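Local coordinates for CBS domain protein (Streptococcus pneumoniae serotype 4, PDB 7LZG) that is of unknown function but carries a pair of CBS domains, a module that in related proteins often binds adenine nucleotides and regulates a partner, at residues B[35-40]-B[78-83]; B[110-115]-B[131-136]; B[59-64]-B[92-97]; B[11-16]-B[138-143]. One frame throughout, in Å; residues are numbered along the deposited sequence.

Contact 1 (B[35-40]-B[78-83])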
loop_
_atom_site.group_PDB
_atom_site.type_symbol
_atom_site.label_atom_id
_atom_site.label_comp_id
_atom_site.label_asym_id
_atom_site.label_seq_id
_atom_site.Cartn_x
_atom_site.Cartn_y
_atom_site.Cartn_z
ATOM N N ASN B 35 0.318 -13.691 20.150
ATOM C CA ASN B 35 0.863 -12.640 20.998
ATOM C C ASN B 35 1.494 -11.544 20.145
ATOM O O ASN B 35 2.101 -11.813 19.105
ATOM C CB ASN B 35 1.879 -13.211 21.990
ATOM C CG ASN B 35 3.121 -13.757 21.318
ATOM O OD1 ASN B 35 4.127 -13.057 21.186
ATOM N ND2 ASN B 35 3.063 -15.016 20.898
ATOM N N ALA B 36 1.336 -10.297 20.593
ATOM C CA ALA B 36 1.743 -9.148 19.792
ATOM C C ALA B 36 3.251 -9.056 19.611
ATOM O O ALA B 36 3.708 -8.342 18.712
ATOM C CB ALA B 36 1.219 -7.859 20.423
ATOM N N ASP B 37 4.034 -9.750 20.437
ATOM C CA ASP B 37 5.486 -9.682 20.302
ATOM C C ASP B 37 5.964 -10.472 19.089
ATOM O O ASP B 37 6.724 -9.956 18.260
ATOM C CB ASP B 37 6.159 -10.190 21.577
ATOM C CG ASP B 37 7.664 -10.013 21.550
ATOM O OD1 ASP B 37 8.125 -8.855 21.628
ATOM O OD2 ASP B 37 8.384 -11.031 21.451
ATOM N N HIS B 38 5.529 -11.728 18.967
ATOM C CA HIS B 38 5.950 -12.541 17.831
ATOM C C HIS B 38 5.267 -12.101 16.542
ATOM O O HIS B 38 5.811 -12.313 15.451
ATOM C CB HIS B 38 5.670 -14.020 18.109
ATOM C CG HIS B 38 6.306 -14.951 17.124
ATOM N ND1 HIS B 38 5.602 -15.543 16.097
ATOM C CD2 HIS B 38 7.581 -15.392 17.009
ATOM C CE1 HIS B 38 6.417 -16.309 15.393
ATOM N NE2 HIS B 38 7.623 -16.234 15.926
ATOM N N ALA B 39 4.082 -11.492 16.642
ATOM C CA ALA B 39 3.420 -10.968 15.454
ATOM C C ALA B 39 4.220 -9.835 14.824
ATOM O O ALA B 39 4.181 -9.659 13.601
ATOM C CB ALA B 39 2.008 -10.496 15.799
ATOM N N THR B 40 4.946 -9.062 15.634
ATOM C CA THR B 40 5.818 -8.030 15.082
ATOM C C THR B 40 6.948 -8.651 14.270
ATOM O O THR B 40 7.257 -8.192 13.165
ATOM C CB THR B 40 6.378 -7.152 16.203
ATOM O OG1 THR B 40 5.302 -6.650 17.004
ATOM C CG2 THR B 40 7.147 -5.978 15.620
ATOM N N LEU B 78 3.456 -0.241 27.179
ATOM C CA LEU B 78 3.676 -1.644 27.499
ATOM C C LEU B 78 5.126 -2.035 27.254
ATOM O O LEU B 78 5.764 -1.567 26.306
ATOM C CB LEU B 78 2.747 -2.533 26.674
ATOM C CG LEU B 78 1.248 -2.279 26.843
ATOM C CD1 LEU B 78 0.443 -3.316 26.081
ATOM C CD2 LEU B 78 0.863 -2.271 28.313
ATOM N N SER B 79 5.644 -2.898 28.125
ATOM C CA SER B 79 6.987 -3.436 27.989
ATOM C C SER B 79 6.977 -4.619 27.024
ATOM O O SER B 79 5.932 -5.034 26.517
ATOM C CB SER B 79 7.534 -3.850 29.352
ATOM O OG SER B 79 6.777 -4.920 29.893
ATOM N N GLN B 80 8.160 -5.181 26.774
ATOM C CA GLN B 80 8.254 -6.296 25.837
ATOM C C GLN B 80 7.608 -7.555 26.403
ATOM O O GLN B 80 6.951 -8.304 25.672
ATOM C CB GLN B 80 9.715 -6.552 25.473
ATOM C CG GLN B 80 9.916 -7.672 24.467
ATOM C CD GLN B 80 11.360 -7.792 24.019
ATOM O OE1 GLN B 80 12.224 -7.042 24.472
ATOM N NE2 GLN B 80 11.627 -8.735 23.122
ATOM N N GLU B 81 7.777 -7.803 27.704
ATOM C CA GLU B 81 7.226 -9.018 28.294
ATOM C C GLU B 81 5.704 -8.981 28.346
ATOM O O GLU B 81 5.056 -10.026 28.215
ATOM C CB GLU B 81 7.796 -9.229 29.696
ATOM C CG GLU B 81 7.394 -10.553 30.331
ATOM C CD GLU B 81 7.932 -10.718 31.736
ATOM O OE1 GLU B 81 8.454 -9.730 32.294
ATOM O OE2 GLU B 81 7.830 -11.838 32.282
ATOM N N ILE B 82 5.118 -7.796 28.536
ATOM C CA ILE B 82 3.667 -7.678 28.587
ATOM C C ILE B 82 3.032 -8.070 27.261
ATOM O O ILE B 82 1.888 -8.537 27.232
ATOM C CB ILE B 82 3.278 -6.243 29.013
ATOM C CG1 ILE B 82 3.735 -5.985 30.450
ATOM C CG2 ILE B 82 1.777 -6.005 28.882
ATOM C CD1 ILE B 82 3.249 -4.678 31.024
HETATM N N MSE B 83 3.758 -7.932 26.160
HETATM C CA MSE B 83 3.195 -8.264 24.860
HETATM C C MSE B 83 3.480 -9.696 24.433
HETATM O O MSE B 83 2.972 -10.155 23.412
HETATM C CB MSE B 83 3.700 -7.284 23.815
HETATM C CG MSE B 83 3.061 -5.933 23.983
HETATM SE SE MSE B 83 3.441 -4.717 22.539
HETATM C CE MSE B 83 1.827 -3.659 22.672
#
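The close part of this contact gathers around one backbone oxygen. The carbonyl of Met-83, a selenomethionine in the loop after helix 66-76, points at the first turn of helix 36-45, in the first CBS domain. Asp-37 N donates a hydrogen bond to Met-83 O, 3.2 Å long and bent to 139° at the hydrogen. The donor stands above the carbonyl plane. Ala-36 N is also near, 3.3 Å from Met-83 O. The methylene CB of Asn-35 touches the same oxygen at 3.5 Å. Beside it the CB atoms of Ala-36 and Met-83, two buried residues, meet at 4.2 Å. The Met-83 side chain then runs extended, away from the helix start and onto Tyr-72 and Gln-73.

The solvent side is looser. Gln-80 has CG anti to the backbone N and runs extended beyond CG. It crosses the Asp-37 side chain obliquely. Asp-37 OD1 rests on Gln-80 CG at 3.6 Å, and the carboxylate and amide planes are 38° apart.

Asn-35 is the N-cap. Its chi1 of 66° sets CG in the crowded position between the backbone N and the carbonyl carbon. From there OD1 accepts from His-38 N at 2.9 Å in a nearly straight hydrogen bond, the donor above the amide carbonyl plane. Thr-40 OG1 donates to Ala-36 O within the turn, and Met-74 of the second subunit packs on Thr-40.

The helix start thus receives two acceptors: the Asn-35 side chain and the carbonyl of a distant loop. Both would be expected to suit the partial positive charge of a helix N terminus.

Contact 2 (B[110-115]-B[131-136]). With PO4 (phosphate ion), chain D; PO4 (phosphate ion), chain C.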
loop_
_atom_site.group_PDB
_atom_site.type_symbol
_atom_site.label_atom_id
_atom_site.label_comp_id
_atom_site.label_asym_id
_atom_site.label_seq_id
_atom_site.Cartn_x
_atom_site.Cartn_y
_atom_site.Cartn_z
ATOM N N HIS B 110 -15.077 1.795 -5.188
ATOM C CA HIS B 110 -15.598 2.767 -4.234
ATOM C C HIS B 110 -15.005 2.546 -2.847
ATOM O O HIS B 110 -14.691 3.509 -2.138
ATOM C CB HIS B 110 -17.124 2.689 -4.191
ATOM C CG HIS B 110 -17.744 3.503 -3.097
ATOM N ND1 HIS B 110 -17.628 4.874 -3.028
ATOM C CD2 HIS B 110 -18.492 3.135 -2.028
ATOM C CE1 HIS B 110 -18.274 5.317 -1.965
ATOM N NE2 HIS B 110 -18.808 4.282 -1.340
ATOM N N LYS B 111 -14.833 1.285 -2.446
ATOM C CA LYS B 111 -14.250 0.994 -1.141
ATOM C C LYS B 111 -12.733 1.132 -1.148
ATOM O O LYS B 111 -12.138 1.433 -0.108
ATOM C CB LYS B 111 -14.640 -0.412 -0.685
ATOM C CG LYS B 111 -16.108 -0.567 -0.321
ATOM C CD LYS B 111 -16.476 0.281 0.885
ATOM C CE LYS B 111 -17.935 0.094 1.263
ATOM N NZ LYS B 111 -18.254 -1.332 1.538
ATOM N N LEU B 112 -12.095 0.917 -2.297
ATOM C CA LEU B 112 -10.645 0.986 -2.408
ATOM C C LEU B 112 -10.132 2.400 -2.635
ATOM O O LEU B 112 -8.945 2.577 -2.926
ATOM C CB LEU B 112 -10.155 0.066 -3.528
ATOM C CG LEU B 112 -10.059 -1.399 -3.108
ATOM C CD1 LEU B 112 -9.681 -2.269 -4.285
ATOM C CD2 LEU B 112 -9.051 -1.549 -1.983
ATOM N N VAL B 113 -10.991 3.409 -2.513
ATOM C CA VAL B 113 -10.524 4.788 -2.501
ATOM C C VAL B 113 -10.386 5.320 -1.077
ATOM O O VAL B 113 -9.585 6.239 -0.847
ATOM C CB VAL B 113 -11.448 5.696 -3.343
ATOM C CG1 VAL B 113 -12.769 5.937 -2.638
ATOM C CG2 VAL B 113 -10.759 7.007 -3.660
ATOM N N ASP B 114 -11.112 4.753 -0.113
ATOM C CA ASP B 114 -10.952 5.115 1.289
ATOM C C ASP B 114 -9.882 4.287 1.985
ATOM O O ASP B 114 -9.295 4.749 2.971
ATOM C CB ASP B 114 -12.281 4.955 2.033
ATOM C CG ASP B 114 -13.396 5.778 1.418
ATOM O OD1 ASP B 114 -13.093 6.817 0.795
ATOM O OD2 ASP B 114 -14.575 5.386 1.562
ATOM N N GLU B 115 -9.620 3.077 1.496
ATOM C CA GLU B 115 -8.597 2.203 2.049
ATOM C C GLU B 115 -7.917 1.464 0.906
ATOM O O GLU B 115 -8.355 1.518 -0.246
ATOM C CB GLU B 115 -9.191 1.215 3.060
ATOM C CG GLU B 115 -10.363 0.420 2.518
ATOM C CD GLU B 115 -11.036 -0.420 3.581
ATOM O OE1 GLU B 115 -10.407 -0.676 4.628
ATOM O OE2 GLU B 115 -12.199 -0.822 3.373
ATOM N N ILE B 131 -9.070 -7.954 -1.608
ATOM C CA ILE B 131 -8.812 -7.204 -2.831
ATOM C C ILE B 131 -8.041 -5.949 -2.449
ATOM O O ILE B 131 -8.489 -5.181 -1.592
ATOM C CB ILE B 131 -10.112 -6.833 -3.569
ATOM C CG1 ILE B 131 -10.936 -8.085 -3.870
ATOM C CG2 ILE B 131 -9.796 -6.080 -4.852
ATOM C CD1 ILE B 131 -12.288 -7.791 -4.478
ATOM N N THR B 132 -6.886 -5.746 -3.073
ATOM C CA THR B 132 -6.018 -4.625 -2.749
ATOM C C THR B 132 -5.880 -3.699 -3.950
ATOM O O THR B 132 -6.164 -4.076 -5.090
ATOM C CB THR B 132 -4.630 -5.106 -2.304
ATOM O OG1 THR B 132 -4.017 -5.855 -3.360
ATOM C CG2 THR B 132 -4.746 -5.985 -1.072
ATOM N N ARG B 133 -5.444 -2.465 -3.677
ATOM C CA ARG B 133 -5.126 -1.545 -4.765
ATOM C C ARG B 133 -4.023 -2.114 -5.647
ATOM O O ARG B 133 -4.059 -1.968 -6.875
ATOM C CB ARG B 133 -4.702 -0.186 -4.209
ATOM C CG ARG B 133 -5.724 0.506 -3.328
ATOM C CD ARG B 133 -5.413 1.994 -3.257
ATOM N NE ARG B 133 -6.199 2.698 -2.252
ATOM C CZ ARG B 133 -5.682 3.353 -1.221
ATOM N NH1 ARG B 133 -4.376 3.411 -1.024
ATOM N NH2 ARG B 133 -6.496 3.973 -0.372
ATOM N N LYS B 134 -3.030 -2.758 -5.031
ATOM C CA LYS B 134 -1.975 -3.415 -5.793
ATOM C C LYS B 134 -2.548 -4.474 -6.723
ATOM O O LYS B 134 -2.117 -4.600 -7.875
ATOM C CB LYS B 134 -0.958 -4.033 -4.832
ATOM C CG LYS B 134 0.103 -4.898 -5.488
ATOM C CD LYS B 134 0.819 -5.747 -4.448
ATOM C CE LYS B 134 1.904 -6.605 -5.077
ATOM N NZ LYS B 134 3.026 -5.785 -5.610
ATOM N N SER B 135 -3.530 -5.238 -6.244
ATOM C CA SER B 135 -4.081 -6.323 -7.048
ATOM C C SER B 135 -4.923 -5.792 -8.201
ATOM O O SER B 135 -4.944 -6.383 -9.287
ATOM C CB SER B 135 -4.902 -7.258 -6.162
ATOM O OG SER B 135 -5.935 -6.560 -5.494
ATOM N N ILE B 136 -5.625 -4.679 -7.987
ATOM C CA ILE B 136 -6.414 -4.088 -9.062
ATOM C C ILE B 136 -5.502 -3.467 -10.112
ATOM O O ILE B 136 -5.769 -3.559 -11.318
ATOM C CB ILE B 136 -7.416 -3.067 -8.492
ATOM C CG1 ILE B 136 -8.697 -3.782 -8.060
ATOM C CG2 ILE B 136 -7.721 -1.965 -9.499
ATOM C CD1 ILE B 136 -9.862 -2.862 -7.800
HETATM P P PO4 D . -4.697 5.809 2.501
HETATM O O1 PO4 D . -4.472 4.316 2.464
HETATM O O2 PO4 D . -4.527 6.306 3.916
HETATM O O3 PO4 D . -6.094 6.125 2.021
HETATM O O4 PO4 D . -3.691 6.490 1.603
HETATM P P PO4 C . 3.484 -3.297 -2.348
HETATM O O1 PO4 C . 2.454 -3.583 -1.281
HETATM O O2 PO4 C . 4.038 -4.597 -2.880
HETATM O O3 PO4 C . 2.840 -2.534 -3.479
HETATM O O4 PO4 C . 4.607 -2.471 -1.764
#
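An arginine side chain reaches back to the main chain just beyond a helix end and, with its outer nitrogen, to a phosphate ion. Arg-133 is extended from CG to NE. Its NE donates to Leu-112 O at 2.8 Å, nearly straight (167°), and this oxygen lies in the guanidinium plane. The donor sits above the carbonyl plane. Leu-112 is the first residue to leave helical geometry after helix 105-111, so the bond is made just where the helix ends. The main-chain carbonyl carbon of Glu-115 lies over one face of the guanidinium. At its edge Arg-133 NH2 donates to O3 of the chain D phosphate at 3.2 Å. That ion probably came from the crystallisation liquor.

The apolar half is carried by Leu-112. Its CD1 meets Ile-136 CD1 tip to tip at 3.6 Å. The same methyl touches Ile-131 CG2 at 3.9 Å, with the two side chains crossing at about a right angle. Leu-112 CD2 lies 3.7 Å from Ile-131 O.

At the start of helix 133-140, Thr-132 is the N-cap. Thr-132 O accepts from both Ile-136 N and Ser-135 OG, the latter at 2.5 Å. Lys-134 points elsewhere, with NZ hydrogen-bonded to the chain C phosphate and to Val-113 O of the second subunit. Phosphate is also hydrogen-bonded to Arg-133 NH1 and Lys-134 NZ of the second subunit.

The contact joins the end of helix 105-111 to the strand-to-helix junction of a CBS domain. Leu-118 of strand 117-121 and Val-108 of helix 105-111 pack beside it. Leu-137 of the second subunit packs on Leu-112 and Arg-133.

Contact 3 (B[59-64]-B[92-97])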
loop_
_atom_site.group_PDB
_atom_site.type_symbol
_atom_site.label_atom_id
_atom_site.label_comp_id
_atom_site.label_asym_id
_atom_site.label_seq_id
_atom_site.Cartn_x
_atom_site.Cartn_y
_atom_site.Cartn_z
ATOM N N GLN B 59 -13.419 -16.960 11.706
ATOM C CA GLN B 59 -14.274 -15.779 11.771
ATOM C C GLN B 59 -13.431 -14.522 11.602
ATOM O O GLN B 59 -12.505 -14.279 12.382
ATOM C CB GLN B 59 -15.032 -15.745 13.094
ATOM C CG GLN B 59 -16.240 -16.664 13.147
ATOM C CD GLN B 59 -17.455 -16.070 12.460
ATOM O OE1 GLN B 59 -17.573 -14.852 12.324
ATOM N NE2 GLN B 59 -18.366 -16.931 12.022
ATOM N N PHE B 60 -13.749 -13.724 10.586
ATOM C CA PHE B 60 -12.973 -12.524 10.295
ATOM C C PHE B 60 -13.101 -11.522 11.434
ATOM O O PHE B 60 -14.204 -11.060 11.746
ATOM C CB PHE B 60 -13.434 -11.901 8.980
ATOM C CG PHE B 60 -12.773 -10.588 8.670
ATOM C CD1 PHE B 60 -11.488 -10.549 8.153
ATOM C CD2 PHE B 60 -13.435 -9.392 8.896
ATOM C CE1 PHE B 60 -10.876 -9.344 7.869
ATOM C CE2 PHE B 60 -12.828 -8.182 8.613
ATOM C CZ PHE B 60 -11.548 -8.158 8.097
ATOM N N VAL B 61 -11.973 -11.184 12.051
ATOM C CA VAL B 61 -11.946 -10.179 13.108
ATOM C C VAL B 61 -11.611 -8.804 12.550
ATOM O O VAL B 61 -12.305 -7.821 12.821
ATOM C CB VAL B 61 -10.945 -10.595 14.205
ATOM C CG1 VAL B 61 -10.999 -9.622 15.374
ATOM C CG2 VAL B 61 -11.221 -12.014 14.665
ATOM N N GLY B 62 -10.547 -8.723 11.761
ATOM C CA GLY B 62 -10.130 -7.461 11.188
ATOM C C GLY B 62 -8.773 -7.606 10.534
ATOM O O GLY B 62 -8.284 -8.715 10.310
ATOM N N THR B 63 -8.176 -6.460 10.227
ATOM C CA THR B 63 -6.836 -6.397 9.669
ATOM C C THR B 63 -5.891 -5.768 10.682
ATOM O O THR B 63 -6.307 -4.985 11.539
ATOM C CB THR B 63 -6.809 -5.590 8.368
ATOM O OG1 THR B 63 -7.237 -4.247 8.630
ATOM C CG2 THR B 63 -7.731 -6.218 7.335
ATOM N N ILE B 64 -4.610 -6.117 10.579
ATOM C CA ILE B 64 -3.601 -5.606 11.494
ATOM C C ILE B 64 -2.327 -5.303 10.718
ATOM O O ILE B 64 -2.007 -5.958 9.722
ATOM C CB ILE B 64 -3.324 -6.591 12.654
ATOM C CG1 ILE B 64 -2.547 -5.897 13.773
ATOM C CG2 ILE B 64 -2.574 -7.819 12.155
ATOM C CD1 ILE B 64 -2.299 -6.769 14.976
ATOM N N THR B 92 -6.172 -5.119 16.912
ATOM C CA THR B 92 -6.641 -5.387 15.562
ATOM C C THR B 92 -7.666 -4.336 15.158
ATOM O O THR B 92 -8.552 -3.985 15.943
ATOM C CB THR B 92 -7.245 -6.788 15.480
ATOM O OG1 THR B 92 -6.262 -7.753 15.871
ATOM C CG2 THR B 92 -7.705 -7.092 14.064
ATOM N N LYS B 93 -7.532 -3.817 13.941
ATOM C CA LYS B 93 -8.451 -2.800 13.438
ATOM C C LYS B 93 -9.729 -3.491 12.986
ATOM O O LYS B 93 -9.788 -4.074 11.901
ATOM C CB LYS B 93 -7.815 -2.005 12.304
ATOM C CG LYS B 93 -8.653 -0.826 11.834
ATOM C CD LYS B 93 -7.986 -0.097 10.678
ATOM C CE LYS B 93 -8.868 1.021 10.144
ATOM N NZ LYS B 93 -8.263 1.682 8.952
ATOM N N THR B 94 -10.755 -3.439 13.829
ATOM C CA THR B 94 -12.058 -3.989 13.492
ATOM C C THR B 94 -12.943 -2.997 12.750
ATOM O O THR B 94 -13.984 -3.396 12.216
ATOM C CB THR B 94 -12.773 -4.466 14.762
ATOM O OG1 THR B 94 -12.929 -3.365 15.666
ATOM C CG2 THR B 94 -11.962 -5.560 15.443
ATOM N N ASP B 95 -12.552 -1.724 12.698
ATOM C CA ASP B 95 -13.332 -0.696 12.008
ATOM C C ASP B 95 -12.827 -0.554 10.570
ATOM O O ASP B 95 -12.240 0.452 10.168
ATOM C CB ASP B 95 -13.258 0.624 12.767
ATOM C CG ASP B 95 -14.181 1.681 12.192
ATOM O OD1 ASP B 95 -15.413 1.546 12.347
ATOM O OD2 ASP B 95 -13.674 2.647 11.585
ATOM N N VAL B 96 -13.067 -1.609 9.792
ATOM C CA VAL B 96 -12.690 -1.656 8.386
ATOM C C VAL B 96 -13.922 -1.992 7.559
ATOM O O VAL B 96 -14.849 -2.658 8.031
ATOM C CB VAL B 96 -11.565 -2.680 8.113
ATOM C CG1 VAL B 96 -10.310 -2.316 8.887
ATOM C CG2 VAL B 96 -12.026 -4.087 8.464
ATOM N N ALA B 97 -13.926 -1.526 6.314
ATOM C CA ALA B 97 -15.007 -1.822 5.383
ATOM C C ALA B 97 -14.686 -3.101 4.620
ATOM O O ALA B 97 -13.581 -3.256 4.091
ATOM C CB ALA B 97 -15.222 -0.662 4.411
#
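Two main-chain bonds between Thr-63 and Lys-93 make a single antiparallel bridge of the hydrogen-bonded kind. Lys-93 N donates to Thr-63 O at 2.9 Å, nearly along the C=O axis. The return bond, Thr-63 N to Lys-93 O, is weak at 3.3 Å. Next to it Gly-62 CA makes a CA-H...O contact of 3.5 Å with Lys-93 O. With no side chain at Gly-62, the loop carbonyl can come this close.

Methyl contacts flank the bridge. Thr-92 CG2, anti to its backbone N, lies 3.6 Å from Thr-63 O, while Thr-92 OG1 is hydrogen-bonded to Ile-88 O. Thr-94 CG2 touches Val-61 O at 3.5 Å, and the Val-61 and Thr-94 side chains run side by side. Val-96 divides its methyls: CG1 meets Thr-63 OG1 at 3.6 Å, and CG2 meets the edge of the Phe-60 ring at CZ, 4.1 Å away. One face of that ring carries Gly-62 N over its centre.

Val-61 and Gly-62 form a classic beta bulge opposite Val-53 of strand 50-54. Strand 60-65 is outermost in its sheet within this chain, and the loop residues 92-97 border it. Phe-60 and Thr-63 also pack on strand 117-121, which belongs to the other sheet.

Contact 4 (B[11-16]-B[138-143])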
loop_
_atom_site.group_PDB
_atom_site.type_symbol
_atom_site.label_atom_id
_atom_site.label_comp_id
_atom_site.label_asym_id
_atom_site.label_seq_id
_atom_site.Cartn_x
_atom_site.Cartn_y
_atom_site.Cartn_z
ATOM N N THR B 11 -16.647 -4.486 -17.981
ATOM C CA THR B 11 -16.626 -5.826 -18.561
ATOM C C THR B 11 -15.219 -6.405 -18.544
ATOM O O THR B 11 -15.030 -7.594 -18.260
ATOM C CB THR B 11 -17.164 -5.795 -19.991
ATOM O OG1 THR B 11 -18.452 -5.168 -20.007
ATOM C CG2 THR B 11 -17.289 -7.206 -20.542
ATOM N N PHE B 12 -14.216 -5.575 -18.841
ATOM C CA PHE B 12 -12.834 -6.039 -18.803
ATOM C C PHE B 12 -12.427 -6.429 -17.388
ATOM O O PHE B 12 -11.895 -7.523 -17.162
ATOM C CB PHE B 12 -11.905 -4.960 -19.358
ATOM C CG PHE B 12 -10.457 -5.198 -19.053
ATOM C CD1 PHE B 12 -9.733 -6.143 -19.760
ATOM C CD2 PHE B 12 -9.819 -4.481 -18.054
ATOM C CE1 PHE B 12 -8.400 -6.369 -19.477
ATOM C CE2 PHE B 12 -8.488 -4.702 -17.766
ATOM C CZ PHE B 12 -7.776 -5.648 -18.478
ATOM N N LEU B 13 -12.670 -5.542 -16.418
ATOM C CA LEU B 13 -12.308 -5.836 -15.034
ATOM C C LEU B 13 -13.067 -7.042 -14.498
ATOM O O LEU B 13 -12.525 -7.808 -13.692
ATOM C CB LEU B 13 -12.561 -4.613 -14.152
ATOM C CG LEU B 13 -11.320 -3.902 -13.603
ATOM C CD1 LEU B 13 -10.444 -3.392 -14.732
ATOM C CD2 LEU B 13 -11.720 -2.766 -12.677
ATOM N N LEU B 14 -14.319 -7.229 -14.927
ATOM C CA LEU B 14 -15.061 -8.423 -14.536
ATOM C C LEU B 14 -14.374 -9.691 -15.024
ATOM O O LEU B 14 -14.534 -10.758 -14.419
ATOM C CB LEU B 14 -16.490 -8.354 -15.070
ATOM C CG LEU B 14 -17.475 -7.467 -14.307
ATOM C CD1 LEU B 14 -18.591 -7.006 -15.226
ATOM C CD2 LEU B 14 -18.044 -8.220 -13.119
ATOM N N GLY B 15 -13.613 -9.598 -16.110
ATOM C CA GLY B 15 -12.798 -10.692 -16.583
ATOM C C GLY B 15 -11.466 -10.842 -15.888
ATOM O O GLY B 15 -10.650 -11.667 -16.303
ATOM N N GLN B 16 -11.217 -10.062 -14.833
ATOM C CA GLN B 16 -9.965 -10.122 -14.089
ATOM C C GLN B 16 -10.176 -10.583 -12.651
ATOM O O GLN B 16 -9.334 -10.310 -11.790
ATOM C CB GLN B 16 -9.267 -8.761 -14.108
ATOM C CG GLN B 16 -8.889 -8.274 -15.496
ATOM C CD GLN B 16 -7.739 -9.057 -16.097
ATOM O OE1 GLN B 16 -6.683 -9.204 -15.480
ATOM N NE2 GLN B 16 -7.937 -9.567 -17.307
ATOM N N LYS B 138 -2.692 -4.622 -10.931
ATOM C CA LYS B 138 -2.272 -5.757 -11.745
ATOM C C LYS B 138 -3.314 -6.080 -12.807
ATOM O O LYS B 138 -2.971 -6.482 -13.924
ATOM C CB LYS B 138 -2.010 -6.979 -10.864
ATOM C CG LYS B 138 -0.655 -6.981 -10.178
ATOM C CD LYS B 138 -0.332 -8.355 -9.609
ATOM C CE LYS B 138 1.070 -8.398 -9.022
ATOM N NZ LYS B 138 1.429 -9.760 -8.542
ATOM N N ALA B 139 -4.596 -5.900 -12.477
ATOM C CA ALA B 139 -5.657 -6.198 -13.430
ATOM C C ALA B 139 -5.633 -5.223 -14.599
ATOM O O ALA B 139 -5.699 -5.634 -15.763
ATOM C CB ALA B 139 -7.016 -6.172 -12.731
ATOM N N VAL B 140 -5.539 -3.923 -14.310
ATOM C CA VAL B 140 -5.488 -2.928 -15.376
ATOM C C VAL B 140 -4.150 -2.913 -16.093
ATOM O O VAL B 140 -4.051 -2.343 -17.186
ATOM C CB VAL B 140 -5.804 -1.520 -14.832
ATOM C CG1 VAL B 140 -7.122 -1.528 -14.075
ATOM C CG2 VAL B 140 -4.672 -1.020 -13.954
ATOM N N ASN B 141 -3.115 -3.524 -15.512
ATOM C CA ASN B 141 -1.850 -3.667 -16.221
ATOM C C ASN B 141 -1.923 -4.698 -17.339
ATOM O O ASN B 141 -0.982 -4.792 -18.134
ATOM C CB ASN B 141 -0.731 -4.030 -15.245
ATOM C CG ASN B 141 -0.031 -2.807 -14.688
ATOM O OD1 ASN B 141 1.013 -2.394 -15.192
ATOM N ND2 ASN B 141 -0.608 -2.212 -13.649
ATOM N N ALA B 142 -3.009 -5.471 -17.416
ATOM C CA ALA B 142 -3.238 -6.318 -18.579
ATOM C C ALA B 142 -3.498 -5.497 -19.834
ATOM O O ALA B 142 -3.382 -6.029 -20.944
ATOM C CB ALA B 142 -4.408 -7.269 -18.322
ATOM N N LEU B 143 -3.853 -4.222 -19.681
ATOM C CA LEU B 143 -4.004 -3.303 -20.798
ATOM C C LEU B 143 -2.713 -2.574 -21.141
ATOM O O LEU B 143 -2.677 -1.848 -22.139
ATOM C CB LEU B 143 -5.093 -2.268 -20.490
ATOM C CG LEU B 143 -6.502 -2.775 -20.175
ATOM C CD1 LEU B 143 -7.415 -1.620 -19.791
ATOM C CD2 LEU B 143 -7.072 -3.539 -21.356
#
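The N-terminal helix 4-14 packs here on the last helix of the second CBS domain, helix 133-140, and the 3-10 segment after it, with Phe-12 as the central side chain. The ring is sandwiched. Leu-143 CD2 makes a CH-pi contact over one face, 3.8 Å from the ring centroid and 20° off the normal. Gln-16 CG lies over the opposite face, toward the rim. Ala-142 CB meets the ring edge in plane, 3.7 Å from Phe-12 CZ.

Two smaller pairs lie alongside. Leu-13 CD1 touches Val-140 CG1 at 3.9 Å, the two side chains pointing the same way. Gln-16 CB rests on Ala-139 CB at 3.7 Å. No hydrogen bond crosses between the segments.

Phe-12 CG is anti to the backbone N (chi1 166°), which sends the ring outward to the second helix. Gln-16 bends at chi2 (-71°), folding its chain over the ring. The 3-10 bond from Leu-143 N to Val-140 O holds the turn that presents Leu-143. Farther out, Asn-2 of the second subunit packs on Phe-12 and its Ala-6 on Leu-143. The ring tip also approaches a main-chain oxygen at its edge, with Phe-12 CZ 3.4 Å from Ala-139 O.

From the N terminus, the chain passes first through 11-16, whose partner 138-143 comes only near the other end. Contact 4 therefore closes the longest loop, joining the N-terminal helix to helix 133-140, and the other three nest inside it. Contact 1 opens at 35-40 and closes at 78-83. Contact 3 opens at 59-64, within that loop, and closes at 92-97, so the two cross. They tie the loop after helix 66-76 back to the first CBS domain. Contact 2 follows in series within the second CBS domain. It touches contact 3 through Glu-115 and Ala-97 and shares helix 133-140 with contact 4. Contacts 1 and 4 lie about 41 Å apart between centres.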